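Local coordinates for protein gamma-glutamyl phosphate reductase (PDB 1O20) that probably catalyses the NADPH-dependent reduction of L-glutamyl phosphate to glutamate semialdehyde and phosphate, the second step from glutamate towards proline, at residues E142-A147 and I154-G159; L146-G151 and S185-I190; L208-P213 and R410-Y415. All coordinates share one frame; numbering follows the deposited sequence.

Interaction 1: E142-A147 and I154-G159; sequences ETTILA and ILLRGG
T143, T144 and A147 of the helix press onto I154 and L156 of the strand, the closing half of a beta-alpha-beta unit (strand 129-132, helix 138-149, strand 154-157) in the Rossmann-like domain of an aldehyde dehydrogenase fold. Helix and strand run almost antiparallel, at 170°, with their axes 9.3 Å apart, as the return helix of a beta-alpha-beta crossover does, running back over the sheet face to the start of the next parallel strand. I154 covers the most ground. Its CG1 branch is extended, CG1 anti to the backbone N (chi1 -168°) and CD1 continuing the line (chi2 176°), which carries CD1 to the two threonines: CD1 lies 3.6 Å from T143 OG1 and 3.7 Å from the backbone N of T144, and both threonine side chains meet the isoleucine nearly at right angles. L156, two residues on and facing the same way, offers both its methyls, CD1 to T144 OG1 at 3.7 Å and CD2 to T143 OG1 at 3.8 Å.

It may seem odd that hydroxyls should line an apolar seam. The explanation lies one turn back in the helix, where T143 OG1 is hydrogen-bonded to V139 O and T144 OG1 to T140 O. In T143 the hydroxyl lies between the backbone N and the carbonyl carbon; in T144 it is beside the backbone N, opposite the carbonyl carbon. With each bonded to a carbonyl, the oxygens can have methyl groups as neighbours. I131 on the adjacent strand touches both T143 and I154. One turn after T143, the A147 CB methyl rests 4.2 Å from I154 CB, the branch point of the isoleucine.

Interaction 2: L146-G151 and S185-I190; sequences LALKSG and SSVEFI
L148 reaches from the last turn of the helix to S186 and V187, at the point where a short 3-10 turn passes into a strand. The apolar contact rests on a single methyl. L148 CD2 lies 4.0 Å from S186 CB and 4.2 Å from V187 CG2, so one branch of the leucine spans the junction of the 3-10 segment and the strand; CD1 continues the extended chain (chi2 -175°), and it is the other branch, CD2, that touches both residues. S186 contributes its CB, while its hydroxyl is hydrogen-bonded to P183 O.

The polar interactions lie within the helix end and shape its exit. A Schellman motif closes it: G151 N bonds to L148 O at 2.9 Å, N152 N pairs with A147 O, and G151 takes the positive phi of 78° that the motif requires. S150, the first residue to leave helical geometry, turns its side chain back so that OG is 2.8 Å from L146 O and 3.2 Å from A147 O, two carbonyls that compete for one proton. K149 NZ bonds to L100 O, V97 O and N39 OD1, tying this end to its surroundings.

Within the domain, the contact links the C-terminal end of helix 138-149 to edge strand 187-189 of the four-stranded parallel sheet. Helix 15-30 adjoins L148 through L30, while helix 163-177 packs on V187 through L177, and strand 154-157 lies alongside as the neighbour of strand 187-189.

Interaction 3: L208-P213 and R410-Y415; sequences LSLVIP and RELTTY
L412 sets its CD2 methyl against the end methyls of both L210 and I212, and in doing so joins the base of the three-stranded antiparallel extension to an edge strand of the Rossmann-like parallel sheet. The first shell is small and wholly apolar. L412 CD2 sits 4.1 Å from L210 CD2, the two leucines crossing at about a right angle, and 4.3 Å from I212 CD1. L210 and I212 alternate with V211 along the strand and therefore face the same side, while V211 turns to helix 217-226. L210 reaches the other leucine by placing CG anti to its nitrogen (chi1 176°). L412 starts with its CB directed past the strand, yet its end comes nearer: its CD1 is the anti branch (chi2 -175°), and CD2, the other, turns in to the strand.

The next shell holds these groups in place. I129 of the neighbouring strand also touches L412, and I131 touches I212. Backbone bonds of L210 and I212 to G130 fix the strand beside 129-132. On the other side, L412 O accepts a bond from N152 ND2, and E411 O one from H402 NE2, so the chain bearing the leucine is held by its backbone. L412 follows a 3-10 segment at 410-411, just before strand 413-420 of the antiparallel sheet. R410 O grips the transition twice, accepting T413 N at 3.1 Å and T413 OG1 at 2.6 Å, with the hydroxyl oxygen tilted 19° from the carbonyl plane.

The three contacts gather around one four-stranded parallel sheet, whose order is 187-189, 154-157, 129-132, 210-213. Interactions 1 and 2 share helix 138-149 and lie 6 Å apart between centres; their strands are neighbours, joined by backbone bonds such as L156 N to E188 O. Interaction 3 lies about 12 Å from either, centre to centre, at the opposite edge of the sheet from strand 187-189, and comes last, its first segment starting only after 185-190, and its second returning from near the C-terminus. L412 connects it to the other two, its side chain packing on the helix backbone at L146 O and A147 N and on the S150 side chain. The end of one helix thus meets the returning C-terminal segment, joining the antiparallel extension to the Rossmann-like domain.

Interaction 1: E142-A147 and I154-G159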
loop_
_atom_site.group_PDB
_atom_site.type_symbol
_atom_site.label_atom_id
_atom_site.label_comp_id
_atom_site.label_asym_id
_atom_site.label_seq_id
_atom_site.Cartn_x
_atom_site.Cartn_y
_atom_site.Cartn_z
ATOM N N GLU A 142 9.546 -6.001 -5.624
ATOM C CA GLU A 142 9.284 -5.163 -4.464
ATOM C C GLU A 142 8.754 -5.975 -3.298
ATOM O O GLU A 142 9.231 -5.821 -2.191
ATOM C CB GLU A 142 8.297 -4.070 -4.811
ATOM C CG GLU A 142 8.881 -3.025 -5.734
ATOM C CD GLU A 142 7.827 -2.125 -6.331
ATOM O OE1 GLU A 142 6.651 -2.200 -5.866
ATOM O OE2 GLU A 142 8.196 -1.357 -7.272
ATOM N N THR A 143 7.783 -6.851 -3.541
ATOM C CA THR A 143 7.185 -7.603 -2.454
ATOM C C THR A 143 8.123 -8.653 -1.958
ATOM O O THR A 143 8.241 -8.819 -0.754
ATOM C CB THR A 143 5.840 -8.217 -2.854
ATOM O OG1 THR A 143 5.974 -9.004 -4.044
ATOM C CG2 THR A 143 4.843 -7.106 -3.218
ATOM N N THR A 144 8.818 -9.331 -2.883
ATOM C CA THR A 144 9.779 -10.372 -2.539
ATOM C C THR A 144 10.850 -9.876 -1.583
ATOM O O THR A 144 11.123 -10.506 -0.538
ATOM C CB THR A 144 10.426 -10.921 -3.823
ATOM O OG1 THR A 144 9.468 -11.696 -4.577
ATOM C CG2 THR A 144 11.516 -11.906 -3.478
ATOM N N ILE A 145 11.413 -8.728 -1.876
ATOM C CA ILE A 145 12.536 -8.252 -1.086
ATOM C C ILE A 145 12.090 -7.770 0.267
ATOM O O ILE A 145 12.817 -7.920 1.241
ATOM C CB ILE A 145 13.391 -7.196 -1.841
ATOM C CG1 ILE A 145 12.578 -5.936 -2.155
ATOM C CG2 ILE A 145 14.061 -7.821 -3.071
ATOM C CD1 ILE A 145 13.386 -4.853 -2.820
ATOM N N LEU A 146 10.890 -7.211 0.355
ATOM C CA LEU A 146 10.360 -6.853 1.641
ATOM C C LEU A 146 10.081 -8.098 2.486
ATOM O O LEU A 146 10.353 -8.106 3.684
ATOM C CB LEU A 146 9.109 -6.035 1.481
ATOM C CG LEU A 146 9.369 -4.563 1.186
ATOM C CD1 LEU A 146 8.094 -3.881 0.742
ATOM C CD2 LEU A 146 9.930 -3.820 2.410
ATOM N N ALA A 147 9.517 -9.143 1.863
ATOM C CA ALA A 147 9.254 -10.377 2.564
ATOM C C ALA A 147 10.555 -11.035 3.047
ATOM O O ALA A 147 10.682 -11.417 4.208
ATOM C CB ALA A 147 8.483 -11.333 1.683
ATOM N N ILE A 154 7.609 -16.167 0.362
ATOM C CA ILE A 154 6.582 -15.613 -0.510
ATOM C C ILE A 154 6.121 -16.516 -1.648
ATOM O O ILE A 154 6.908 -17.157 -2.384
ATOM C CB ILE A 154 7.068 -14.231 -1.024
ATOM C CG1 ILE A 154 5.954 -13.452 -1.713
ATOM C CG2 ILE A 154 8.203 -14.401 -1.978
ATOM C CD1 ILE A 154 6.435 -12.053 -2.126
ATOM N N LEU A 155 4.816 -16.530 -1.800
ATOM C CA LEU A 155 4.143 -17.200 -2.883
ATOM C C LEU A 155 3.498 -16.144 -3.770
ATOM O O LEU A 155 2.626 -15.443 -3.364
ATOM C CB LEU A 155 3.079 -18.135 -2.326
ATOM C CG LEU A 155 2.324 -18.945 -3.374
ATOM C CD1 LEU A 155 3.276 -19.800 -4.219
ATOM C CD2 LEU A 155 1.306 -19.834 -2.723
ATOM N N LEU A 156 3.973 -16.052 -4.990
ATOM C CA LEU A 156 3.587 -15.017 -5.937
ATOM C C LEU A 156 2.581 -15.568 -6.933
ATOM O O LEU A 156 2.811 -16.616 -7.548
ATOM C CB LEU A 156 4.831 -14.548 -6.704
ATOM C CG LEU A 156 5.910 -13.898 -5.828
ATOM C CD1 LEU A 156 7.230 -13.994 -6.497
ATOM C CD2 LEU A 156 5.546 -12.453 -5.517
ATOM N N ARG A 157 1.477 -14.867 -7.076
ATOM C CA ARG A 157 0.545 -15.053 -8.187
ATOM C C ARG A 157 0.220 -13.689 -8.853
ATOM O O ARG A 157 -0.535 -12.865 -8.342
ATOM C CB ARG A 157 -0.708 -15.799 -7.710
ATOM C CG ARG A 157 -1.707 -16.162 -8.800
ATOM C CD ARG A 157 -2.757 -15.065 -8.961
ATOM N NE ARG A 157 -3.530 -15.169 -10.169
ATOM C CZ ARG A 157 -4.037 -14.127 -10.803
ATOM N NH1 ARG A 157 -3.833 -12.866 -10.381
ATOM N NH2 ARG A 157 -4.719 -14.343 -11.893
ATOM N N GLY A 158 0.880 -13.417 -9.966
ATOM C CA GLY A 158 0.585 -12.220 -10.722
ATOM C C GLY A 158 -0.409 -12.452 -11.873
ATOM O O GLY A 158 -0.944 -13.530 -12.066
ATOM N N GLY A 159 -0.574 -11.430 -12.698
ATOM C CA GLY A 159 -1.553 -11.434 -13.782
ATOM C C GLY A 159 -1.087 -12.213 -14.988
ATOM O O GLY A 159 0.104 -12.360 -15.244
#

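Interaction 2: L146-G151 and S185-I190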
loop_
_atom_site.group_PDB
_atom_site.type_symbol
_atom_site.label_atom_id
_atom_site.label_comp_id
_atom_site.label_asym_id
_atom_site.label_seq_id
_atom_site.Cartn_x
_atom_site.Cartn_y
_atom_site.Cartn_z
ATOM N N LEU A 146 10.890 -7.211 0.355
ATOM C CA LEU A 146 10.360 -6.853 1.641
ATOM C C LEU A 146 10.081 -8.098 2.486
ATOM O O LEU A 146 10.353 -8.106 3.684
ATOM C CB LEU A 146 9.109 -6.035 1.481
ATOM C CG LEU A 146 9.369 -4.563 1.186
ATOM C CD1 LEU A 146 8.094 -3.881 0.742
ATOM C CD2 LEU A 146 9.930 -3.820 2.410
ATOM N N ALA A 147 9.517 -9.143 1.863
ATOM C CA ALA A 147 9.254 -10.377 2.564
ATOM C C ALA A 147 10.555 -11.035 3.047
ATOM O O ALA A 147 10.682 -11.417 4.208
ATOM C CB ALA A 147 8.483 -11.333 1.683
ATOM N N LEU A 148 11.503 -11.208 2.150
ATOM C CA LEU A 148 12.723 -11.895 2.503
ATOM C C LEU A 148 13.453 -11.166 3.652
ATOM O O LEU A 148 13.932 -11.820 4.576
ATOM C CB LEU A 148 13.649 -12.027 1.283
ATOM C CG LEU A 148 13.216 -12.942 0.115
ATOM C CD1 LEU A 148 14.318 -13.029 -0.928
ATOM C CD2 LEU A 148 12.791 -14.292 0.580
ATOM N N LYS A 149 13.514 -9.831 3.578
ATOM C CA LYS A 149 14.242 -9.040 4.548
ATOM C C LYS A 149 13.656 -9.249 5.921
ATOM O O LYS A 149 14.395 -9.276 6.920
ATOM C CB LYS A 149 14.160 -7.580 4.231
ATOM C CG LYS A 149 14.836 -6.649 5.255
ATOM C CD LYS A 149 16.329 -6.547 5.043
ATOM C CE LYS A 149 17.020 -5.684 6.136
ATOM N NZ LYS A 149 18.175 -4.926 5.608
ATOM N N SER A 150 12.332 -9.347 5.967
ATOM C CA SER A 150 11.620 -9.532 7.216
ATOM C C SER A 150 11.503 -10.990 7.641
ATOM O O SER A 150 10.794 -11.305 8.593
ATOM C CB SER A 150 10.261 -8.820 7.192
ATOM O OG SER A 150 9.454 -9.228 6.128
ATOM N N GLY A 151 12.219 -11.895 6.972
ATOM C CA GLY A 151 12.199 -13.282 7.348
ATOM C C GLY A 151 10.982 -14.078 6.920
ATOM O O GLY A 151 10.732 -15.185 7.433
ATOM N N SER A 185 13.385 -22.069 -2.728
ATOM C CA SER A 185 11.938 -22.219 -2.555
ATOM C C SER A 185 11.333 -21.217 -1.549
ATOM O O SER A 185 10.138 -21.261 -1.236
ATOM C CB SER A 185 11.588 -23.671 -2.164
ATOM O OG SER A 185 12.416 -24.094 -1.093
ATOM N N SER A 186 12.147 -20.300 -1.056
ATOM C CA SER A 186 11.652 -19.113 -0.362
ATOM C C SER A 186 10.790 -18.221 -1.268
ATOM O O SER A 186 10.004 -17.437 -0.789
ATOM C CB SER A 186 12.837 -18.292 0.135
ATOM O OG SER A 186 13.549 -18.994 1.132
ATOM N N VAL A 187 10.959 -18.367 -2.584
ATOM C CA VAL A 187 10.188 -17.598 -3.564
ATOM C C VAL A 187 9.605 -18.578 -4.571
ATOM O O VAL A 187 10.330 -19.159 -5.347
ATOM C CB VAL A 187 11.047 -16.583 -4.267
ATOM C CG1 VAL A 187 10.263 -15.793 -5.282
ATOM C CG2 VAL A 187 11.632 -15.602 -3.262
ATOM N N GLU A 188 8.297 -18.768 -4.542
ATOM C CA GLU A 188 7.635 -19.620 -5.496
ATOM C C GLU A 188 6.628 -18.764 -6.230
ATOM O O GLU A 188 6.113 -17.803 -5.679
ATOM C CB GLU A 188 6.941 -20.787 -4.802
ATOM C CG GLU A 188 7.872 -21.753 -4.098
ATOM C CD GLU A 188 8.608 -22.704 -5.045
ATOM O OE1 GLU A 188 8.192 -22.894 -6.224
ATOM O OE2 GLU A 188 9.641 -23.239 -4.614
ATOM N N PHE A 189 6.320 -19.156 -7.467
ATOM C CA PHE A 189 5.543 -18.336 -8.387
ATOM C C PHE A 189 4.548 -19.208 -9.146
ATOM O O PHE A 189 4.918 -20.188 -9.791
ATOM C CB PHE A 189 6.469 -17.581 -9.342
ATOM C CG PHE A 189 5.748 -16.890 -10.474
ATOM C CD1 PHE A 189 5.076 -15.722 -10.257
ATOM C CD2 PHE A 189 5.756 -17.426 -11.754
ATOM C CE1 PHE A 189 4.426 -15.071 -11.305
ATOM C CE2 PHE A 189 5.103 -16.787 -12.805
ATOM C CZ PHE A 189 4.448 -15.609 -12.579
ATOM N N ILE A 190 3.279 -18.867 -9.026
ATOM C CA ILE A 190 2.199 -19.647 -9.636
ATOM C C ILE A 190 2.116 -19.243 -11.129
ATOM O O ILE A 190 1.831 -18.096 -11.421
ATOM C CB ILE A 190 0.843 -19.323 -8.947
ATOM C CG1 ILE A 190 0.839 -19.688 -7.464
ATOM C CG2 ILE A 190 -0.315 -19.975 -9.674
ATOM C CD1 ILE A 190 1.235 -21.081 -7.156
#

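Interaction 3: L208-P213 and R410-Y415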
loop_
_atom_site.group_PDB
_atom_site.type_symbol
_atom_site.label_atom_id
_atom_site.label_comp_id
_atom_site.label_asym_id
_atom_site.label_seq_id
_atom_site.Cartn_x
_atom_site.Cartn_y
_atom_site.Cartn_z
ATOM N N LEU A 208 0.016 -20.541 4.455
ATOM C CA LEU A 208 0.194 -19.109 4.395
ATOM C C LEU A 208 -0.256 -18.430 5.680
ATOM O O LEU A 208 -1.284 -18.770 6.222
ATOM C CB LEU A 208 -0.608 -18.551 3.218
ATOM C CG LEU A 208 -0.281 -19.176 1.842
ATOM C CD1 LEU A 208 -1.159 -18.528 0.748
ATOM C CD2 LEU A 208 1.189 -18.967 1.547
ATOM N N SER A 209 0.534 -17.473 6.157
ATOM C CA SER A 209 0.193 -16.710 7.337
ATOM C C SER A 209 -0.521 -15.394 7.014
ATOM O O SER A 209 -1.076 -14.752 7.906
ATOM C CB SER A 209 1.477 -16.434 8.143
ATOM O OG SER A 209 1.971 -17.676 8.693
ATOM N N LEU A 210 -0.446 -14.964 5.754
ATOM C CA LEU A 210 -0.932 -13.661 5.345
ATOM C C LEU A 210 -1.115 -13.665 3.843
ATOM O O LEU A 210 -0.306 -14.228 3.136
ATOM C CB LEU A 210 0.093 -12.580 5.673
ATOM C CG LEU A 210 -0.190 -11.146 5.237
ATOM C CD1 LEU A 210 -1.481 -10.673 5.879
ATOM C CD2 LEU A 210 0.931 -10.228 5.653
ATOM N N VAL A 211 -2.169 -13.040 3.360
ATOM C CA VAL A 211 -2.261 -12.695 1.941
ATOM C C VAL A 211 -2.498 -11.208 1.785
ATOM O O VAL A 211 -3.148 -10.567 2.640
ATOM C CB VAL A 211 -3.329 -13.485 1.143
ATOM C CG1 VAL A 211 -3.036 -14.947 1.136
ATOM C CG2 VAL A 211 -4.718 -13.256 1.693
ATOM N N ILE A 212 -1.918 -10.666 0.716
ATOM C CA ILE A 212 -2.003 -9.265 0.389
ATOM C C ILE A 212 -2.323 -9.143 -1.086
ATOM O O ILE A 212 -1.461 -9.334 -1.931
ATOM C CB ILE A 212 -0.700 -8.507 0.662
ATOM C CG1 ILE A 212 -0.198 -8.744 2.112
ATOM C CG2 ILE A 212 -0.932 -7.053 0.401
ATOM C CD1 ILE A 212 1.185 -8.132 2.386
ATOM N N PRO A 213 -3.571 -8.830 -1.391
ATOM C CA PRO A 213 -3.970 -8.536 -2.771
ATOM C C PRO A 213 -3.541 -7.144 -3.199
ATOM O O PRO A 213 -3.620 -6.244 -2.395
ATOM C CB PRO A 213 -5.498 -8.622 -2.722
ATOM C CG PRO A 213 -5.877 -8.343 -1.315
ATOM C CD PRO A 213 -4.701 -8.758 -0.454
ATOM N N ARG A 410 8.395 -3.775 9.372
ATOM C CA ARG A 410 7.878 -4.078 10.728
ATOM C C ARG A 410 6.470 -4.644 10.702
ATOM O O ARG A 410 6.098 -5.492 11.551
ATOM C CB ARG A 410 7.876 -2.829 11.620
ATOM C CG ARG A 410 7.526 -3.114 13.101
ATOM C CD ARG A 410 7.777 -1.894 13.978
ATOM N NE ARG A 410 9.195 -1.537 13.943
ATOM C CZ ARG A 410 9.699 -0.382 14.378
ATOM N NH1 ARG A 410 8.915 0.531 14.937
ATOM N NH2 ARG A 410 11.019 -0.156 14.291
ATOM N N GLU A 411 5.684 -4.201 9.723
ATOM C CA GLU A 411 4.274 -4.630 9.624
ATOM C C GLU A 411 4.180 -6.071 9.139
ATOM O O GLU A 411 3.137 -6.698 9.253
ATOM C CB GLU A 411 3.485 -3.673 8.709
ATOM C CG GLU A 411 3.299 -2.259 9.272
ATOM C CD GLU A 411 4.597 -1.488 9.486
ATOM O OE1 GLU A 411 5.470 -1.530 8.582
ATOM O OE2 GLU A 411 4.759 -0.847 10.561
ATOM N N LEU A 412 5.285 -6.609 8.607
ATOM C CA LEU A 412 5.355 -8.000 8.177
ATOM C C LEU A 412 5.969 -8.886 9.304
ATOM O O LEU A 412 6.578 -9.937 9.030
ATOM C CB LEU A 412 6.205 -8.112 6.905
ATOM C CG LEU A 412 5.645 -7.365 5.684
ATOM C CD1 LEU A 412 6.485 -7.615 4.436
ATOM C CD2 LEU A 412 4.172 -7.703 5.447
ATOM N N THR A 413 5.863 -8.418 10.541
ATOM C CA THR A 413 6.295 -9.182 11.727
ATOM C C THR A 413 5.151 -9.259 12.704
ATOM O O THR A 413 4.244 -8.421 12.687
ATOM C CB THR A 413 7.559 -8.599 12.466
ATOM O OG1 THR A 413 7.330 -7.273 12.982
ATOM C CG2 THR A 413 8.754 -8.490 11.552
ATOM N N THR A 414 5.200 -10.284 13.555
ATOM C CA THR A 414 4.399 -10.298 14.765
ATOM C C THR A 414 5.433 -10.390 15.929
ATOM O O THR A 414 6.583 -9.956 15.782
ATOM C CB THR A 414 3.408 -11.461 14.682
ATOM O OG1 THR A 414 2.654 -11.606 15.884
ATOM C CG2 THR A 414 4.123 -12.792 14.579
ATOM N N TYR A 415 5.080 -11.016 17.021
ATOM C CA TYR A 415 5.973 -11.054 18.175
ATOM C C TYR A 415 5.629 -12.241 19.008
ATOM O O TYR A 415 4.623 -12.916 18.779
ATOM C CB TYR A 415 5.841 -9.742 18.993
ATOM C CG TYR A 415 4.438 -9.461 19.522
ATOM C CD1 TYR A 415 4.054 -9.905 20.766
ATOM C CD2 TYR A 415 3.518 -8.771 18.767
ATOM C CE1 TYR A 415 2.784 -9.676 21.249
ATOM C CE2 TYR A 415 2.268 -8.525 19.226
ATOM C CZ TYR A 415 1.882 -9.016 20.459
ATOM O OH TYR A 415 0.616 -8.785 20.946
#